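Local coordinates for protein anthranilate-CoA ligase (PDB 4WV3) that is an enzyme of the ANL clan, built from a large AMP-binding family region and a smaller C-terminal domain, at residues T27-P32 with R39-E44; W73-F78 with L146-W151; R109-H114 with P119-I124; S253-F258 with S285-C290. All coordinates share one frame; numbering follows the deposited sequence.

Contact 1 of 4, residues T27-P32 with R39-E44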
loop_
_atom_site.group_PDB
_atom_site.type_symbol
_atom_site.label_atom_id
_atom_site.label_comp_id
_atom_site.label_asym_id
_atom_site.label_seq_id
_atom_site.Cartn_x
_atom_site.Cartn_y
_atom_site.Cartn_z
ATOM N N THR A 27 -5.945 10.248 23.024
ATOM C CA THR A 27 -6.022 10.735 21.652
ATOM C C THR A 27 -5.692 9.614 20.672
ATOM O O THR A 27 -4.603 9.043 20.711
ATOM C CB THR A 27 -5.068 11.917 21.412
ATOM O OG1 THR A 27 -5.234 12.888 22.453
ATOM C CG2 THR A 27 -5.354 12.565 20.064
ATOM N N ALA A 28 -6.643 9.303 19.795
ATOM C CA ALA A 28 -6.498 8.184 18.870
ATOM C C ALA A 28 -5.849 8.586 17.547
ATOM O O ALA A 28 -4.929 7.919 17.072
ATOM C CB ALA A 28 -7.846 7.524 18.623
ATOM N N LEU A 29 -6.329 9.673 16.950
ATOM C CA LEU A 29 -5.780 10.137 15.679
ATOM C C LEU A 29 -5.277 11.580 15.734
ATOM O O LEU A 29 -5.895 12.445 16.355
ATOM C CB LEU A 29 -6.793 9.948 14.541
ATOM C CG LEU A 29 -8.199 10.542 14.669
ATOM C CD1 LEU A 29 -8.248 11.984 14.183
ATOM C CD2 LEU A 29 -9.207 9.688 13.911
ATOM N N PHE A 30 -4.148 11.823 15.077
ATOM C CA PHE A 30 -3.574 13.160 14.995
ATOM C C PHE A 30 -3.579 13.677 13.558
ATOM O O PHE A 30 -2.972 13.078 12.671
ATOM C CB PHE A 30 -2.143 13.165 15.536
ATOM C CG PHE A 30 -2.051 12.974 17.022
ATOM C CD1 PHE A 30 -1.929 11.706 17.567
ATOM C CD2 PHE A 30 -2.077 14.065 17.876
ATOM C CE1 PHE A 30 -1.840 11.529 18.934
ATOM C CE2 PHE A 30 -1.988 13.896 19.244
ATOM C CZ PHE A 30 -1.867 12.626 19.774
ATOM N N THR A 31 -4.276 14.786 13.337
ATOM C CA THR A 31 -4.275 15.458 12.041
ATOM C C THR A 31 -3.967 16.937 12.262
ATOM O O THR A 31 -4.209 17.458 13.350
ATOM C CB THR A 31 -5.634 15.313 11.315
ATOM O OG1 THR A 31 -6.649 16.020 12.037
ATOM C CG2 THR A 31 -6.026 13.849 11.190
ATOM N N PRO A 32 -3.421 17.614 11.237
ATOM C CA PRO A 32 -3.110 19.044 11.354
ATOM C C PRO A 32 -4.329 19.900 11.696
ATOM O O PRO A 32 -4.173 20.969 12.283
ATOM C CB PRO A 32 -2.602 19.400 9.955
ATOM C CG PRO A 32 -2.042 18.133 9.431
ATOM C CD PRO A 32 -2.936 17.052 9.964
ATOM N N ARG A 39 -13.048 7.773 22.212
ATOM C CA ARG A 39 -14.464 7.988 22.487
ATOM C C ARG A 39 -15.094 8.883 21.425
ATOM O O ARG A 39 -16.197 8.615 20.949
ATOM C CB ARG A 39 -14.658 8.600 23.878
ATOM C CG ARG A 39 -16.106 8.919 24.222
ATOM C CD ARG A 39 -16.981 7.682 24.118
ATOM N NE ARG A 39 -16.609 6.662 25.093
ATOM C CZ ARG A 39 -17.054 5.410 25.070
ATOM N NH1 ARG A 39 -17.884 5.018 24.111
ATOM N NH2 ARG A 39 -16.664 4.546 25.998
ATOM N N GLN A 40 -14.383 9.945 21.058
ATOM C CA GLN A 40 -14.864 10.889 20.056
ATOM C C GLN A 40 -14.980 10.242 18.680
ATOM O O GLN A 40 -15.927 10.508 17.939
ATOM C CB GLN A 40 -13.952 12.114 19.992
ATOM C CG GLN A 40 -14.017 12.983 21.237
ATOM C CD GLN A 40 -12.955 14.063 21.256
ATOM O OE1 GLN A 40 -11.891 13.916 20.658
ATOM N NE2 GLN A 40 -13.244 15.159 21.946
ATOM N N VAL A 41 -14.012 9.396 18.344
ATOM C CA VAL A 41 -14.044 8.657 17.089
ATOM C C VAL A 41 -15.232 7.701 17.075
ATOM O O VAL A 41 -15.945 7.596 16.076
ATOM C CB VAL A 41 -12.743 7.861 16.864
ATOM C CG1 VAL A 41 -12.874 6.953 15.652
ATOM C CG2 VAL A 41 -11.566 8.806 16.697
ATOM N N SER A 42 -15.445 7.016 18.194
ATOM C CA SER A 42 -16.548 6.070 18.311
ATOM C C SER A 42 -17.898 6.773 18.224
ATOM O O SER A 42 -18.823 6.276 17.583
ATOM C CB SER A 42 -16.449 5.285 19.619
ATOM O OG SER A 42 -17.538 4.389 19.752
ATOM N N ASN A 43 -18.003 7.931 18.871
ATOM C CA ASN A 43 -19.236 8.710 18.842
ATOM C C ASN A 43 -19.580 9.191 17.438
ATOM O O ASN A 43 -20.722 9.075 16.995
ATOM C CB ASN A 43 -19.142 9.906 19.790
ATOM C CG ASN A 43 -19.120 9.497 21.248
ATOM O OD1 ASN A 43 -19.609 8.427 21.612
ATOM N ND2 ASN A 43 -18.554 10.349 22.092
ATOM N N GLU A 44 -18.584 9.729 16.743
ATOM C CA GLU A 44 -18.789 10.256 15.401
ATOM C C GLU A 44 -19.094 9.132 14.416
ATOM O O GLU A 44 -19.898 9.300 13.499
ATOM C CB GLU A 44 -17.570 11.061 14.947
ATOM C CG GLU A 44 -17.749 11.760 13.610
ATOM C CD GLU A 44 -16.760 12.891 13.405
ATOM O OE1 GLU A 44 -16.637 13.742 14.311
ATOM O OE2 GLU A 44 -16.104 12.929 12.342
#
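Ala28 and Val41 mark the nearest approach of the two backbones, with their CA atoms 7.8 Å apart, which sets the strand at residues 27-30 one side-chain layer away from the helix at residues 39-44. The evidence for the packing is a single branched side chain on the helix meeting two consecutive residues of the strand. Val41 directs its CB at the strand, and its methyl CG2 does the touching: it lies 3.8 Å from CD2 of Leu29 and, more loosely, 4.4 Å from CB of Ala28. In Val41 it is CG1 that stands opposite the backbone N (chi1 172°), which leaves CG2 beside that nitrogen and turned to the strand. Leu29 starts off at an angle to the helix, but its branch swings inward, because CG sits between the backbone N and the carbonyl carbon (chi1 54°); the two side chains then cross obliquely. All three residues are buried and the contact is wholly apolar, burying 86 Å² in total. Ala28 and Leu29 both lie opposite Met36 in a classic beta bulge, consistent with both reaching Val41, and the psi of Ala28, -48°, departs from extended geometry. Met36 also touches Leu29, Val41 and Glu44, filling in beside the pair. Glu44, one turn beyond Val41, forms a salt bridge from OE1 to Arg34 NH2. The strand 27-30 runs between its antiparallel partner 35-37, at the rim of the mixed sheet, and the parallel strand 237-239, while the helix 38-54 follows directly from strand 35-37 and packs back against it.

Contact 2 of 4, residues W73-F78 with L146-W151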
loop_
_atom_site.group_PDB
_atom_site.type_symbol
_atom_site.label_atom_id
_atom_site.label_comp_id
_atom_site.label_asym_id
_atom_site.label_seq_id
_atom_site.Cartn_x
_atom_site.Cartn_y
_atom_site.Cartn_z
ATOM N N TRP A 73 -12.289 10.584 7.288
ATOM C CA TRP A 73 -12.079 9.324 6.587
ATOM C C TRP A 73 -12.287 8.161 7.550
ATOM O O TRP A 73 -13.005 7.208 7.248
ATOM C CB TRP A 73 -10.665 9.263 5.999
ATOM C CG TRP A 73 -10.506 8.257 4.892
ATOM C CD1 TRP A 73 -10.444 8.520 3.554
ATOM C CD2 TRP A 73 -10.386 6.832 5.024
ATOM N NE1 TRP A 73 -10.294 7.353 2.847
ATOM C CE2 TRP A 73 -10.256 6.303 3.725
ATOM C CE3 TRP A 73 -10.375 5.956 6.113
ATOM C CZ2 TRP A 73 -10.119 4.936 3.486
ATOM C CZ3 TRP A 73 -10.239 4.601 5.874
ATOM C CH2 TRP A 73 -10.112 4.105 4.572
ATOM N N VAL A 74 -11.654 8.252 8.716
ATOM C CA VAL A 74 -11.698 7.181 9.704
ATOM C C VAL A 74 -13.097 6.966 10.275
ATOM O O VAL A 74 -13.582 5.836 10.337
ATOM C CB VAL A 74 -10.714 7.441 10.860
ATOM C CG1 VAL A 74 -10.842 6.354 11.909
ATOM C CG2 VAL A 74 -9.289 7.513 10.337
ATOM N N THR A 75 -13.742 8.052 10.692
ATOM C CA THR A 75 -15.074 7.962 11.279
ATOM C C THR A 75 -16.101 7.445 10.272
ATOM O O THR A 75 -17.035 6.731 10.639
ATOM C CB THR A 75 -15.540 9.314 11.857
ATOM O OG1 THR A 75 -15.464 10.325 10.844
ATOM C CG2 THR A 75 -14.665 9.716 13.035
ATOM N N SER A 76 -15.922 7.805 9.005
ATOM C CA SER A 76 -16.788 7.297 7.948
ATOM C C SER A 76 -16.569 5.800 7.775
ATOM O O SER A 76 -17.525 5.036 7.661
ATOM C CB SER A 76 -16.525 8.022 6.628
ATOM O OG SER A 76 -16.868 9.393 6.719
ATOM N N PHE A 77 -15.304 5.393 7.767
ATOM C CA PHE A 77 -14.940 3.991 7.584
ATOM C C PHE A 77 -15.565 3.092 8.647
ATOM O O PHE A 77 -16.222 2.103 8.326
ATOM C CB PHE A 77 -13.418 3.827 7.586
ATOM C CG PHE A 77 -12.961 2.411 7.372
ATOM C CD1 PHE A 77 -12.841 1.895 6.091
ATOM C CD2 PHE A 77 -12.648 1.598 8.449
ATOM C CE1 PHE A 77 -12.420 0.593 5.889
ATOM C CE2 PHE A 77 -12.228 0.295 8.253
ATOM C CZ PHE A 77 -12.113 -0.209 6.972
ATOM N N PHE A 78 -15.360 3.439 9.913
ATOM C CA PHE A 78 -15.893 2.634 11.006
ATOM C C PHE A 78 -17.401 2.793 11.160
ATOM O O PHE A 78 -18.067 1.927 11.725
ATOM C CB PHE A 78 -15.167 2.941 12.316
ATOM C CG PHE A 78 -13.834 2.259 12.435
ATOM C CD1 PHE A 78 -13.760 0.912 12.745
ATOM C CD2 PHE A 78 -12.658 2.961 12.232
ATOM C CE1 PHE A 78 -12.538 0.276 12.852
ATOM C CE2 PHE A 78 -11.432 2.330 12.338
ATOM C CZ PHE A 78 -11.373 0.986 12.649
ATOM N N LEU A 146 -25.470 17.242 0.891
ATOM C CA LEU A 146 -25.390 17.094 2.334
ATOM C C LEU A 146 -23.958 17.347 2.784
ATOM O O LEU A 146 -23.029 16.690 2.314
ATOM C CB LEU A 146 -25.820 15.690 2.755
ATOM C CG LEU A 146 -27.269 15.284 2.486
ATOM C CD1 LEU A 146 -27.505 13.851 2.934
ATOM C CD2 LEU A 146 -28.229 16.233 3.186
ATOM N N SER A 147 -23.782 18.308 3.684
ATOM C CA SER A 147 -22.472 18.565 4.264
ATOM C C SER A 147 -22.258 17.607 5.429
ATOM O O SER A 147 -23.197 17.302 6.161
ATOM C CB SER A 147 -22.363 20.015 4.734
ATOM O OG SER A 147 -21.042 20.315 5.145
ATOM N N PHE A 148 -21.023 17.141 5.591
ATOM C CA PHE A 148 -20.700 16.100 6.568
ATOM C C PHE A 148 -21.147 16.425 7.994
ATOM O O PHE A 148 -21.846 15.630 8.623
ATOM C CB PHE A 148 -19.201 15.791 6.542
ATOM C CG PHE A 148 -18.809 14.618 7.394
ATOM C CD1 PHE A 148 -18.938 13.324 6.914
ATOM C CD2 PHE A 148 -18.306 14.808 8.671
ATOM C CE1 PHE A 148 -18.578 12.241 7.694
ATOM C CE2 PHE A 148 -17.945 13.729 9.456
ATOM C CZ PHE A 148 -18.081 12.444 8.966
ATOM N N ASN A 149 -20.745 17.588 8.498
ATOM C CA ASN A 149 -21.079 17.989 9.864
ATOM C C ASN A 149 -22.579 18.128 10.114
ATOM O O ASN A 149 -23.083 17.697 11.152
ATOM C CB ASN A 149 -20.357 19.283 10.244
ATOM C CG ASN A 149 -18.883 19.065 10.530
ATOM O OD1 ASN A 149 -18.465 17.961 10.878
ATOM N ND2 ASN A 149 -18.091 20.120 10.391
ATOM N N ASP A 150 -23.287 18.731 9.163
ATOM C CA ASP A 150 -24.731 18.905 9.277
ATOM C C ASP A 150 -25.446 17.565 9.157
ATOM O O ASP A 150 -26.559 17.390 9.654
ATOM C CB ASP A 150 -25.241 19.863 8.199
ATOM C CG ASP A 150 -24.575 21.225 8.265
ATOM O OD1 ASP A 150 -24.217 21.660 9.380
ATOM O OD2 ASP A 150 -24.409 21.858 7.201
ATOM N N TRP A 151 -24.787 16.622 8.495
ATOM C CA TRP A 151 -25.356 15.308 8.221
ATOM C C TRP A 151 -25.322 14.403 9.451
ATOM O O TRP A 151 -26.226 13.592 9.658
ATOM C CB TRP A 151 -24.601 14.668 7.054
ATOM C CG TRP A 151 -25.047 13.294 6.678
ATOM C CD1 TRP A 151 -26.312 12.896 6.363
ATOM C CD2 TRP A 151 -24.214 12.139 6.537
ATOM N NE1 TRP A 151 -26.322 11.556 6.053
ATOM C CE2 TRP A 151 -25.044 11.070 6.148
ATOM C CE3 TRP A 151 -22.846 11.902 6.709
ATOM C CZ2 TRP A 151 -24.553 9.784 5.933
ATOM C CZ3 TRP A 151 -22.360 10.627 6.492
ATOM C CH2 TRP A 151 -23.212 9.584 6.109
#
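Thr75 is the first residue of the segment 73-78 to meet Phe148, and Ser76 follows immediately, so two adjacent hydroxyl-bearing residues of the helix receive one aromatic ring. Thr75 points its CB at the other segment, and its OG1 stands 3.9 Å from CZ of Phe148. That oxygen has stronger partners elsewhere: it is hydrogen-bonded to the carbonyl of Ala71, one turn back, and to Glu44 OE2. Next along the helix, Ser76 comes closer, its OG lying 3.5 Å from CE1 and 4.0 Å from CZ of Phe148. OG is held beside the backbone N (chi1 -65°), where it can hydrogen-bond to the carbonyl O of Glu72 in the preceding turn. Both hydroxyls approach the ring obliquely, and both contacts are packing and not hydrogen bonds; carbonyls of the preceding turn bond both, and Glu44 OE2 bonds Thr75 as well, leaving van der Waals contact with CE1 and CZ of the ring. On the other side, Phe148 is the first residue of a short helix, and its CG stands opposite the backbone N (chi1 -173°), which extends the ring outward across a CA-to-CA gap of 9.7 Å between Ser76 and Phe148. All three touching residues are buried, and 86 Å² is lost between the segments. Phe148 also rests on Glu44 and Val48 of helix 38-54 and on Ile137 of strand 133-137. The contact thus joins helix 71-83, whose Val74 faces helix 221-234, to the point where strand 146-147, at the end of the five-stranded parallel sheet, passes into helix 148-152.

Contact 3 of 4, residues R109-H114 with P119-I124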
loop_
_atom_site.group_PDB
_atom_site.type_symbol
_atom_site.label_atom_id
_atom_site.label_comp_id
_atom_site.label_asym_id
_atom_site.label_seq_id
_atom_site.Cartn_x
_atom_site.Cartn_y
_atom_site.Cartn_z
ATOM N N ARG A 109 -24.862 3.508 -3.450
ATOM C CA ARG A 109 -26.016 4.391 -3.317
ATOM C C ARG A 109 -25.614 5.715 -2.679
ATOM O O ARG A 109 -26.192 6.761 -2.975
ATOM C CB ARG A 109 -27.109 3.731 -2.478
ATOM C CG ARG A 109 -27.854 2.603 -3.172
ATOM C CD ARG A 109 -29.008 2.092 -2.314
ATOM N NE ARG A 109 -29.997 3.131 -2.034
ATOM C CZ ARG A 109 -30.078 3.807 -0.892
ATOM N NH1 ARG A 109 -29.227 3.555 0.095
ATOM N NH2 ARG A 109 -31.011 4.737 -0.734
ATOM N N VAL A 110 -24.622 5.660 -1.795
ATOM C CA VAL A 110 -24.161 6.845 -1.082
ATOM C C VAL A 110 -22.660 7.042 -1.272
ATOM O O VAL A 110 -21.884 6.090 -1.191
ATOM C CB VAL A 110 -24.482 6.749 0.426
ATOM C CG1 VAL A 110 -23.989 7.985 1.159
ATOM C CG2 VAL A 110 -25.976 6.562 0.641
ATOM N N LEU A 111 -22.257 8.281 -1.539
ATOM C CA LEU A 111 -20.843 8.615 -1.670
ATOM C C LEU A 111 -20.429 9.688 -0.670
ATOM O O LEU A 111 -21.056 10.743 -0.579
ATOM C CB LEU A 111 -20.523 9.091 -3.088
ATOM C CG LEU A 111 -19.102 9.634 -3.277
ATOM C CD1 LEU A 111 -18.073 8.522 -3.132
ATOM C CD2 LEU A 111 -18.949 10.344 -4.615
ATOM N N ILE A 112 -19.370 9.408 0.082
ATOM C CA ILE A 112 -18.778 10.400 0.971
ATOM C C ILE A 112 -17.507 10.938 0.327
ATOM O O ILE A 112 -16.505 10.232 0.223
ATOM C CB ILE A 112 -18.455 9.803 2.349
ATOM C CG1 ILE A 112 -19.714 9.200 2.974
ATOM C CG2 ILE A 112 -17.860 10.865 3.259
ATOM C CD1 ILE A 112 -19.477 8.535 4.310
ATOM N N VAL A 113 -17.556 12.191 -0.115
ATOM C CA VAL A 113 -16.464 12.761 -0.895
ATOM C C VAL A 113 -16.015 14.114 -0.338
ATOM O O VAL A 113 -16.814 14.860 0.228
ATOM C CB VAL A 113 -16.870 12.899 -2.387
ATOM C CG1 VAL A 113 -17.991 13.917 -2.549
ATOM C CG2 VAL A 113 -15.672 13.263 -3.254
ATOM N N HIS A 114 -14.727 14.414 -0.478
ATOM C CA HIS A 114 -14.213 15.729 -0.116
ATOM C C HIS A 114 -14.576 16.728 -1.211
ATOM O O HIS A 114 -14.807 16.342 -2.357
ATOM C CB HIS A 114 -12.698 15.685 0.089
ATOM C CG HIS A 114 -12.144 16.913 0.740
ATOM N ND1 HIS A 114 -11.641 17.975 0.020
ATOM C CD2 HIS A 114 -12.022 17.251 2.045
ATOM C CE1 HIS A 114 -11.228 18.914 0.854
ATOM N NE2 HIS A 114 -11.448 18.499 2.088
ATOM N N PRO A 119 -16.106 18.110 -8.107
ATOM C CA PRO A 119 -16.405 18.289 -9.534
ATOM C C PRO A 119 -16.000 17.083 -10.378
ATOM O O PRO A 119 -16.510 16.905 -11.485
ATOM C CB PRO A 119 -15.569 19.515 -9.919
ATOM C CG PRO A 119 -14.472 19.557 -8.920
ATOM C CD PRO A 119 -15.055 19.036 -7.646
ATOM N N LEU A 120 -15.096 16.263 -9.850
ATOM C CA LEU A 120 -14.641 15.062 -10.544
ATOM C C LEU A 120 -15.718 13.977 -10.547
ATOM O O LEU A 120 -15.644 13.017 -11.315
ATOM C CB LEU A 120 -13.349 14.539 -9.910
ATOM C CG LEU A 120 -12.101 14.593 -10.796
ATOM C CD1 LEU A 120 -11.932 15.979 -11.404
ATOM C CD2 LEU A 120 -10.852 14.184 -10.020
ATOM N N ILE A 121 -16.714 14.146 -9.682
ATOM C CA ILE A 121 -17.851 13.231 -9.584
ATOM C C ILE A 121 -19.080 13.889 -10.215
ATOM O O ILE A 121 -19.961 13.218 -10.759
ATOM C CB ILE A 121 -18.128 12.833 -8.102
ATOM C CG1 ILE A 121 -17.263 11.640 -7.686
ATOM C CG2 ILE A 121 -19.594 12.489 -7.871
ATOM C CD1 ILE A 121 -15.791 11.949 -7.552
ATOM N N GLU A 122 -19.111 15.217 -10.164
ATOM C CA GLU A 122 -20.221 15.997 -10.703
ATOM C C GLU A 122 -20.398 15.786 -12.208
ATOM O O GLU A 122 -21.512 15.861 -12.727
ATOM C CB GLU A 122 -20.008 17.483 -10.399
ATOM C CG GLU A 122 -21.219 18.188 -9.805
ATOM C CD GLU A 122 -20.835 19.293 -8.837
ATOM O OE1 GLU A 122 -20.137 20.244 -9.252
ATOM O OE2 GLU A 122 -21.226 19.206 -7.656
ATOM N N SER A 123 -19.296 15.512 -12.901
ATOM C CA SER A 123 -19.322 15.355 -14.353
ATOM C C SER A 123 -19.626 13.921 -14.785
ATOM O O SER A 123 -19.745 13.637 -15.977
ATOM C CB SER A 123 -17.999 15.821 -14.969
ATOM O OG SER A 123 -16.924 14.996 -14.554
ATOM N N ILE A 124 -19.747 13.020 -13.815
ATOM C CA ILE A 124 -20.074 11.626 -14.096
ATOM C C ILE A 124 -21.350 11.225 -13.365
ATOM O O ILE A 124 -21.725 10.053 -13.345
ATOM C CB ILE A 124 -18.933 10.675 -13.675
ATOM C CG1 ILE A 124 -18.775 10.670 -12.153
ATOM C CG2 ILE A 124 -17.631 11.069 -14.355
ATOM C CD1 ILE A 124 -17.590 9.869 -11.657
#
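Ile121 overlaps Leu111 with two of its branches: CD2 of Leu111 lies 3.7 Å from CG1 and 4.0 Å from CG2 of Ile121, so that one leucine methyl rests in the fork of the isoleucine. The pair belongs to a beta-alpha-beta unit in which strand 110-114 leads through the short helix 118-122 to the parallel neighbouring strand 133-137, and the contact seats that connecting helix on the first strand. On the strand, Leu111 and Val113 are two residues apart and both direct their CB atoms at the helix, whereas Ile112 between them serves the other face of the sheet, where it touches Leu65 and Ile137. Leu111 extends with CG opposite the backbone N (chi1 173°), carrying its methyls well out from the strand. Ile121 points its CB back at the strand and sets CG2 opposite its own backbone N, leaving CG1 beside that nitrogen; the leucine methyl is therefore met from both branches at once. The backbones remain 8.8 Å apart at their nearest CA pair, Val113 and Ile121, a separation bridged by aliphatic side chains alone. All three residues are buried, with 101 Å² hidden between the segments. Ile121 also reaches Leu66 of strand 62-66 and Ile134 of strand 133-137, so this one side chain spans three adjacent strands of the parallel sheet. The helix ends soon after, where Ile124 N bonds to Ile121 O. The end of the CG1 branch makes the looser touch on the strand: CD1 of Ile121 is 4.5 Å from CG2 of Val113.

Contact 4 of 4, residues S253-F258 with S285-C290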
loop_
_atom_site.group_PDB
_atom_site.type_symbol
_atom_site.label_atom_id
_atom_site.label_comp_id
_atom_site.label_asym_id
_atom_site.label_seq_id
_atom_site.Cartn_x
_atom_site.Cartn_y
_atom_site.Cartn_z
ATOM N N SER A 253 8.480 16.922 8.516
ATOM C CA SER A 253 8.050 17.913 9.492
ATOM C C SER A 253 6.888 17.380 10.323
ATOM O O SER A 253 6.767 17.690 11.508
ATOM C CB SER A 253 7.647 19.208 8.791
ATOM O OG SER A 253 8.661 19.619 7.894
ATOM N N THR A 254 6.037 16.579 9.689
ATOM C CA THR A 254 4.938 15.923 10.385
ATOM C C THR A 254 5.500 14.979 11.444
ATOM O O THR A 254 4.972 14.886 12.554
ATOM C CB THR A 254 4.034 15.146 9.404
ATOM O OG1 THR A 254 3.422 16.065 8.491
ATOM C CG2 THR A 254 2.947 14.391 10.151
ATOM N N ILE A 255 6.585 14.295 11.094
ATOM C CA ILE A 255 7.292 13.429 12.029
ATOM C C ILE A 255 7.817 14.233 13.218
ATOM O O ILE A 255 7.766 13.777 14.361
ATOM C CB ILE A 255 8.464 12.696 11.338
ATOM C CG1 ILE A 255 7.941 11.815 10.201
ATOM C CG2 ILE A 255 9.250 11.862 12.340
ATOM C CD1 ILE A 255 9.021 11.024 9.492
ATOM N N SER A 256 8.308 15.437 12.944
ATOM C CA SER A 256 8.829 16.304 13.995
ATOM C C SER A 256 7.721 16.832 14.902
ATOM O O SER A 256 7.864 16.845 16.125
ATOM C CB SER A 256 9.610 17.474 13.392
ATOM O OG SER A 256 10.801 17.025 12.771
ATOM N N ARG A 257 6.618 17.261 14.300
ATOM C CA ARG A 257 5.529 17.871 15.056
ATOM C C ARG A 257 4.756 16.871 15.914
ATOM O O ARG A 257 4.600 17.069 17.118
ATOM C CB ARG A 257 4.567 18.612 14.122
ATOM C CG ARG A 257 3.346 19.180 14.830
ATOM C CD ARG A 257 2.506 20.042 13.904
ATOM N NE ARG A 257 3.210 21.254 13.495
ATOM C CZ ARG A 257 3.175 22.401 14.167
ATOM N NH1 ARG A 257 2.471 22.496 15.286
ATOM N NH2 ARG A 257 3.846 23.454 13.718
ATOM N N PHE A 258 4.275 15.799 15.292
ATOM C CA PHE A 258 3.406 14.848 15.981
ATOM C C PHE A 258 4.167 13.724 16.677
ATOM O O PHE A 258 3.591 12.973 17.465
ATOM C CB PHE A 258 2.364 14.280 15.018
ATOM C CG PHE A 258 1.416 15.312 14.481
ATOM C CD1 PHE A 258 0.321 15.718 15.226
ATOM C CD2 PHE A 258 1.623 15.884 13.237
ATOM C CE1 PHE A 258 -0.554 16.668 14.737
ATOM C CE2 PHE A 258 0.751 16.836 12.743
ATOM C CZ PHE A 258 -0.338 17.229 13.494
ATOM N N SER A 285 13.774 11.825 16.031
ATOM C CA SER A 285 14.200 11.044 17.189
ATOM C C SER A 285 13.092 10.186 17.803
ATOM O O SER A 285 13.373 9.195 18.477
ATOM C CB SER A 285 14.806 11.959 18.257
ATOM O OG SER A 285 13.859 12.905 18.719
ATOM N N SER A 286 11.840 10.567 17.576
ATOM C CA SER A 286 10.711 9.824 18.126
ATOM C C SER A 286 10.579 8.452 17.466
ATOM O O SER A 286 10.039 7.514 18.057
ATOM C CB SER A 286 9.415 10.622 17.976
ATOM O OG SER A 286 9.150 10.917 16.618
ATOM N N LEU A 287 11.084 8.342 16.241
ATOM C CA LEU A 287 11.058 7.090 15.496
ATOM C C LEU A 287 11.889 6.012 16.182
ATOM O O LEU A 287 13.039 6.245 16.553
ATOM C CB LEU A 287 11.578 7.316 14.074
ATOM C CG LEU A 287 10.562 7.345 12.931
ATOM C CD1 LEU A 287 9.294 8.074 13.338
ATOM C CD2 LEU A 287 11.178 7.998 11.702
ATOM N N ARG A 288 11.299 4.833 16.358
ATOM C CA ARG A 288 12.037 3.688 16.877
ATOM C C ARG A 288 12.134 2.617 15.799
ATOM O O ARG A 288 13.041 1.786 15.812
ATOM C CB ARG A 288 11.379 3.126 18.143
ATOM C CG ARG A 288 10.076 2.374 17.910
ATOM C CD ARG A 288 9.511 1.842 19.222
ATOM N NE ARG A 288 8.301 1.046 19.031
ATOM C CZ ARG A 288 8.289 -0.278 18.911
ATOM N NH1 ARG A 288 9.424 -0.961 18.961
ATOM N NH2 ARG A 288 7.141 -0.921 18.742
ATOM N N LEU A 289 11.194 2.655 14.859
ATOM C CA LEU A 289 11.171 1.716 13.745
ATOM C C LEU A 289 10.558 2.351 12.503
ATOM O O LEU A 289 9.685 3.214 12.598
ATOM C CB LEU A 289 10.383 0.458 14.112
ATOM C CG LEU A 289 11.119 -0.643 14.877
ATOM C CD1 LEU A 289 10.184 -1.808 15.158
ATOM C CD2 LEU A 289 12.340 -1.106 14.097
ATOM N N CYS A 290 11.025 1.915 11.340
ATOM C CA CYS A 290 10.443 2.336 10.073
ATOM C C CYS A 290 10.048 1.112 9.258
ATOM O O CYS A 290 10.647 0.046 9.393
ATOM C CB CYS A 290 11.423 3.206 9.285
ATOM S SG CYS A 290 11.711 4.840 10.004
#
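Ile255 and Leu287 supply the apolar part of this contact, methyl against methyl: CG2 of Ile255 lies 3.9 Å from CD1 of Leu287, and the two side chains cross at about a right angle. Ile255 points its CB at the loop 285-288, and its CG2 stands opposite the backbone N, while CG1 occupies the place beside that nitrogen (chi1 -61°). Leu287 begins at an angle to the helix and bends its branch in, so that CD1 reaches the isoleucine. Both are buried and both also touch Phe263 of strand 262-265, so the pair shares Phe263 as a common neighbour. The polar part is a matter of proximity and not of bonding. OG of Ser286 sits 3.9 Å from the carbonyl O of Ile255 and 4.4 Å from its CG2, but its hydrogen bond goes to Pro260 O, in the connection leading on from the helix. The backbones come within 7.9 Å at the CA atoms of Ile255 and Ser286, and the segments bury 120 Å² together. A hydrogen bond between Ser256 OG and Asp283 O ties the helix to the chain just before 285-290. The helix 248-258 lies across one face of the mixed sheet, with Ile255 also on Phe213 of strand 211-214 and Thr254 on Val239 of strand 237-239. From the loop, the chain enters strand 289-292, which pairs in parallel with 262-265 and with 313-318.

How the contacts relate
All four contacts fall within the AMP-binding family region and divide between its two main sheets. Contacts 1 and 4 reach the nine-stranded mixed sheet, their centres about 20 Å apart, and meet where Phe258 CD1 packs 3.6 Å from Phe30 CB. Contacts 2 and 3 belong to the five-stranded parallel sheet, about 14 Å apart between centres, and join through Ser76 OG against Ile112 CD1. Contact 2 links the two groups through a probable hydrogen bond to contact 1, Glu44 OE2 to Thr75 OG1 at 3.1 Å. In sequence, contact 1 closes first, contact 2 then encloses contact 3, and contact 4 follows. The result is a continuous series of touching contacts, 3-2-1-4, connecting both sheets.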